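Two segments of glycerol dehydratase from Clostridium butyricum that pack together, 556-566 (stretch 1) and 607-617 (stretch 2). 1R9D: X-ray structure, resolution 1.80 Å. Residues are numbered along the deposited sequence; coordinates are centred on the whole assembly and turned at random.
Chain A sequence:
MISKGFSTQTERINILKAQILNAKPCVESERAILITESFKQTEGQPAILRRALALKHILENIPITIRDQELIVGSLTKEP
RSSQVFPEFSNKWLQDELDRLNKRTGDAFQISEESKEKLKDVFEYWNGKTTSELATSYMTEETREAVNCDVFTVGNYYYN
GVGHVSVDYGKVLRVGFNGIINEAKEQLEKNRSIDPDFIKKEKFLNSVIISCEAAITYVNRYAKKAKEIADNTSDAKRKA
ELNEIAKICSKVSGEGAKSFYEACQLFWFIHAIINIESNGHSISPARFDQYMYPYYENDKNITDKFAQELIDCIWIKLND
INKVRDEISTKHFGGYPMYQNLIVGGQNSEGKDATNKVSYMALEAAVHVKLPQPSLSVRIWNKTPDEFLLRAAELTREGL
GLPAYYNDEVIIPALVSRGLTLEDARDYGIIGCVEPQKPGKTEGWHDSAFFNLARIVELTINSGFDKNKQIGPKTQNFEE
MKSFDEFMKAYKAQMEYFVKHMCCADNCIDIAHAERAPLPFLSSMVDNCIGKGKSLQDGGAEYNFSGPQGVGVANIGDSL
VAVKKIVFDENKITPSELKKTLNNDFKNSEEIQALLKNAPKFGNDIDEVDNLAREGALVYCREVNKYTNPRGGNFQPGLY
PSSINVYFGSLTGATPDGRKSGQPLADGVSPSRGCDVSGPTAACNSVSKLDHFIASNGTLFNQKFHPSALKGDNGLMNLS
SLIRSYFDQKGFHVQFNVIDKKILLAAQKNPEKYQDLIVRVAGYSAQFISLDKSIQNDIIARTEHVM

Stretch 1 556-566: IGDSLVAVKKI
Stretch 2 (607-617) DEVDNLAREGA

Two α-helices of one chain cross steeply in a close, mostly apolar contact, with one glycine letting the backbones nearly touch, a second making room for side chains, and a lysine–glutamate salt bridge closing the other end. Residues 556-566 and 607-617 are helical throughout, with phi typically near -65° and psi near -40°; the departures are V609 (-88/-39), L612 (-82/-28), N611 (psi -22°) and K565 (-79/-57). The first helix is held by i to i+4 hydrogen bonds such as V561 N to G557 O (3.0 Å) and includes a wider pi-type turn at 563-566. The second is mainly i to i+4, as in G616 N to L612 O (2.8 Å), with a tighter bond from L612 N to V609 O (2.9 Å). Their N-to-C directions differ by 117°, so the second helix runs obliquely against the first, and the axes approach to 7.5 Å. Together they bury 498 Å².

The register is set by two pairs: G557 CA lies 3.5 Å from A613 CA, and V561 CA lies 5.5 Å from V609 CA. The first distance is very short for a helix pair and depends on the absence of a side chain at G557. A CB there would point toward the other helix and fall 2.6 Å from A613 CB, a clash. The small methyl of A613, whose CA-to-CB bond points sideways, suits this crowded place. At G616, an ideal CB would come within 2.4 Å of I556 CG2 and 3.1 Å of L560 CD1. With only hydrogens there, I556 CG2 rests 3.8 Å from G616 CA and L560 CD1 3.9 Å from the same atom. I556 (chi1 m, chi2 p) starts toward the second helix, but its end leads away.

L612 is the central knob. Its CA-to-CB bond points toward the first helix, and with chi1 m and chi2 t its side chain sits among G557, L560, V561 and K564. L612 CD1 reaches 3.4 Å from V561 CA and 3.6 Å from V561 CB, while L612 CB is 4.3 Å from L560 CB. L560 is also m, t, and its branched apolar end fills space beside L612 O, which lies 3.8 Å from L560 CD1 and accepts from G616 N. The branched V561 (chi1 p) packs its CG1 3.7 Å from V609 CG2; V609, also p, points its CA-to-CB bond sideways. V609 CG2 additionally lies 3.7 Å from G557 O and 3.5 Å from D558 OD1, an oxygen hydrogen-bonded elsewhere in the structure.

Toward the later part of the first helix, long charged residues take over. E608 extends with chi1 t and chi2 t, its CG 3.8 Å from V561 CG2, so its aliphatic portion lies against the valine while its carboxylate reaches K565. K565 (m, t, p, p) bends to bring NZ 3.2 Å from E608 OE1, forming a salt bridge that includes a weak hydrogen bond. K564 (t, t, t, m) lays its aliphatic chain beside L612, CD 4.2 Å from L612 CD1; its NZ, hydrogen-bonded elsewhere in the structure, is 4.1 Å from E608 OE2, opposite charges near each other but beyond a salt bridge.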

# COMPACT_ATOMS: atom_id res chain seq x y z
N ILE A 556 -35.44 -21.27 -9.94
CA ILE A 556 -35.42 -20.48 -11.16
C ILE A 556 -35.96 -21.25 -12.36
O ILE A 556 -36.73 -20.71 -13.15
CB ILE A 556 -33.98 -19.96 -11.46
CG1 ILE A 556 -33.72 -18.67 -10.68
CG2 ILE A 556 -33.82 -19.66 -12.95
CD1 ILE A 556 -34.05 -18.76 -9.21
N GLY A 557 -35.55 -22.51 -12.50
CA GLY A 557 -36.04 -23.31 -13.61
C GLY A 557 -37.54 -23.49 -13.53
O GLY A 557 -38.26 -23.29 -14.52
N ASP A 558 -38.03 -23.87 -12.35
CA ASP A 558 -39.46 -24.08 -12.15
C ASP A 558 -40.24 -22.77 -12.31
O ASP A 558 -41.35 -22.76 -12.85
CB ASP A 558 -39.71 -24.69 -10.76
CG ASP A 558 -39.08 -26.08 -10.61
OD1 ASP A 558 -38.86 -26.76 -11.64
OD2 ASP A 558 -38.81 -26.50 -9.46
N SER A 559 -39.67 -21.66 -11.85
CA SER A 559 -40.34 -20.37 -11.98
C SER A 559 -40.37 -19.91 -13.44
O SER A 559 -41.39 -19.41 -13.92
CB SER A 559 -39.64 -19.29 -11.14
OG SER A 559 -39.74 -19.57 -9.75
N LEU A 560 -39.26 -20.06 -14.14
CA LEU A 560 -39.21 -19.64 -15.54
C LEU A 560 -40.16 -20.43 -16.43
O LEU A 560 -40.85 -19.85 -17.27
CB LEU A 560 -37.78 -19.74 -16.08
CG LEU A 560 -36.78 -18.72 -15.52
CD1 LEU A 560 -35.39 -18.95 -16.13
CD2 LEU A 560 -37.26 -17.32 -15.82
N VAL A 561 -40.22 -21.75 -16.25
CA VAL A 561 -41.11 -22.54 -17.08
C VAL A 561 -42.58 -22.25 -16.76
O VAL A 561 -43.44 -22.34 -17.64
CB VAL A 561 -40.84 -24.07 -16.95
CG1 VAL A 561 -41.45 -24.62 -15.66
CG2 VAL A 561 -41.41 -24.80 -18.18
N ALA A 562 -42.86 -21.89 -15.51
CA ALA A 562 -44.23 -21.57 -15.12
C ALA A 562 -44.66 -20.27 -15.79
O ALA A 562 -45.77 -20.17 -16.31
CB ALA A 562 -44.33 -21.44 -13.60
N VAL A 563 -43.78 -19.28 -15.79
CA VAL A 563 -44.07 -18.00 -16.41
C VAL A 563 -44.30 -18.18 -17.91
O VAL A 563 -45.28 -17.69 -18.47
CB VAL A 563 -42.92 -16.98 -16.18
CG1 VAL A 563 -43.10 -15.76 -17.06
CG2 VAL A 563 -42.89 -16.57 -14.72
N LYS A 564 -43.39 -18.91 -18.55
CA LYS A 564 -43.48 -19.16 -19.99
C LYS A 564 -44.74 -19.92 -20.41
O LYS A 564 -45.38 -19.55 -21.39
CB LYS A 564 -42.25 -19.94 -20.46
CG LYS A 564 -42.30 -20.30 -21.94
CD LYS A 564 -41.11 -21.17 -22.35
CE LYS A 564 -41.26 -21.66 -23.78
NZ LYS A 564 -42.41 -22.60 -23.94
N LYS A 565 -45.08 -20.97 -19.67
CA LYS A 565 -46.24 -21.80 -19.99
C LYS A 565 -47.59 -21.24 -19.57
O LYS A 565 -48.50 -21.09 -20.39
CB LYS A 565 -46.10 -23.19 -19.37
CG LYS A 565 -45.01 -24.05 -19.97
CD LYS A 565 -44.99 -25.42 -19.31
CE LYS A 565 -46.31 -26.17 -19.50
NZ LYS A 565 -46.48 -26.67 -20.90
N ILE A 566 -47.73 -20.96 -18.28
CA ILE A 566 -48.98 -20.46 -17.73
C ILE A 566 -49.36 -19.05 -18.17
O ILE A 566 -50.53 -18.76 -18.38
CB ILE A 566 -48.96 -20.49 -16.18
CG1 ILE A 566 -48.61 -21.91 -15.70
CG2 ILE A 566 -50.31 -20.07 -15.63
CD1 ILE A 566 -49.56 -22.98 -16.19
N ASP A 607 -37.51 -32.21 -20.47
CA ASP A 607 -36.69 -31.19 -21.13
C ASP A 607 -37.20 -29.76 -21.08
O ASP A 607 -36.41 -28.82 -20.93
CB ASP A 607 -36.44 -31.56 -22.60
CG ASP A 607 -35.47 -32.72 -22.75
OD1 ASP A 607 -34.62 -32.92 -21.86
OD2 ASP A 607 -35.55 -33.42 -23.79
N GLU A 608 -38.51 -29.58 -21.22
CA GLU A 608 -39.08 -28.24 -21.22
C GLU A 608 -38.64 -27.40 -20.02
O GLU A 608 -38.27 -26.24 -20.17
CB GLU A 608 -40.61 -28.31 -21.28
CG GLU A 608 -41.28 -26.95 -21.25
CD GLU A 608 -42.77 -27.03 -21.55
OE1 GLU A 608 -43.47 -27.83 -20.89
OE2 GLU A 608 -43.24 -26.29 -22.45
N VAL A 609 -38.69 -27.99 -18.83
CA VAL A 609 -38.29 -27.25 -17.64
C VAL A 609 -36.79 -27.39 -17.37
O VAL A 609 -36.14 -26.42 -17.00
CB VAL A 609 -39.11 -27.67 -16.40
CG1 VAL A 609 -39.01 -29.18 -16.17
CG2 VAL A 609 -38.63 -26.90 -15.17
N ASP A 610 -36.24 -28.58 -17.58
CA ASP A 610 -34.82 -28.79 -17.35
C ASP A 610 -33.95 -27.81 -18.15
O ASP A 610 -32.96 -27.29 -17.63
CB ASP A 610 -34.42 -30.23 -17.69
CG ASP A 610 -35.06 -31.25 -16.76
OD1 ASP A 610 -35.73 -30.84 -15.79
OD2 ASP A 610 -34.88 -32.46 -16.99
N ASN A 611 -34.33 -27.53 -19.40
CA ASN A 611 -33.55 -26.59 -20.20
C ASN A 611 -33.66 -25.14 -19.73
O ASN A 611 -32.78 -24.32 -20.01
CB ASN A 611 -33.94 -26.68 -21.68
CG ASN A 611 -33.46 -27.97 -22.31
OD1 ASN A 611 -32.40 -28.49 -21.97
ND2 ASN A 611 -34.25 -28.50 -23.25
N LEU A 612 -34.73 -24.82 -19.01
CA LEU A 612 -34.89 -23.47 -18.49
C LEU A 612 -34.09 -23.33 -17.20
O LEU A 612 -33.65 -22.24 -16.85
CB LEU A 612 -36.37 -23.15 -18.27
CG LEU A 612 -37.10 -22.80 -19.57
CD1 LEU A 612 -38.58 -22.53 -19.30
CD2 LEU A 612 -36.45 -21.57 -20.20
N ALA A 613 -33.90 -24.44 -16.49
CA ALA A 613 -33.10 -24.40 -15.27
C ALA A 613 -31.67 -24.16 -15.78
O ALA A 613 -30.93 -23.35 -15.22
CB ALA A 613 -33.17 -25.74 -14.53
N ARG A 614 -31.32 -24.84 -16.86
CA ARG A 614 -29.99 -24.70 -17.46
C ARG A 614 -29.74 -23.26 -17.92
O ARG A 614 -28.73 -22.65 -17.55
CB ARG A 614 -29.84 -25.64 -18.67
CG ARG A 614 -28.54 -25.45 -19.44
CD ARG A 614 -28.55 -26.26 -20.73
NE ARG A 614 -27.41 -25.93 -21.59
CZ ARG A 614 -26.22 -26.51 -21.52
NH1 ARG A 614 -25.99 -27.46 -20.62
NH2 ARG A 614 -25.25 -26.14 -22.35
N GLU A 615 -30.66 -22.73 -18.72
CA GLU A 615 -30.50 -21.37 -19.22
C GLU A 615 -30.57 -20.33 -18.09
O GLU A 615 -29.84 -19.34 -18.12
CB GLU A 615 -31.57 -21.07 -20.27
CG GLU A 615 -31.46 -19.69 -20.92
CD GLU A 615 -30.08 -19.40 -21.49
OE1 GLU A 615 -29.39 -20.35 -21.94
OE2 GLU A 615 -29.68 -18.21 -21.50
N GLY A 616 -31.44 -20.56 -17.12
CA GLY A 616 -31.55 -19.63 -16.01
C GLY A 616 -30.24 -19.51 -15.24
O GLY A 616 -29.81 -18.41 -14.88
N ALA A 617 -29.59 -20.65 -15.02
CA ALA A 617 -28.31 -20.68 -14.30
C ALA A 617 -27.20 -20.11 -15.17
O ALA A 617 -26.29 -19.45 -14.66
CB ALA A 617 -27.97 -22.11 -13.90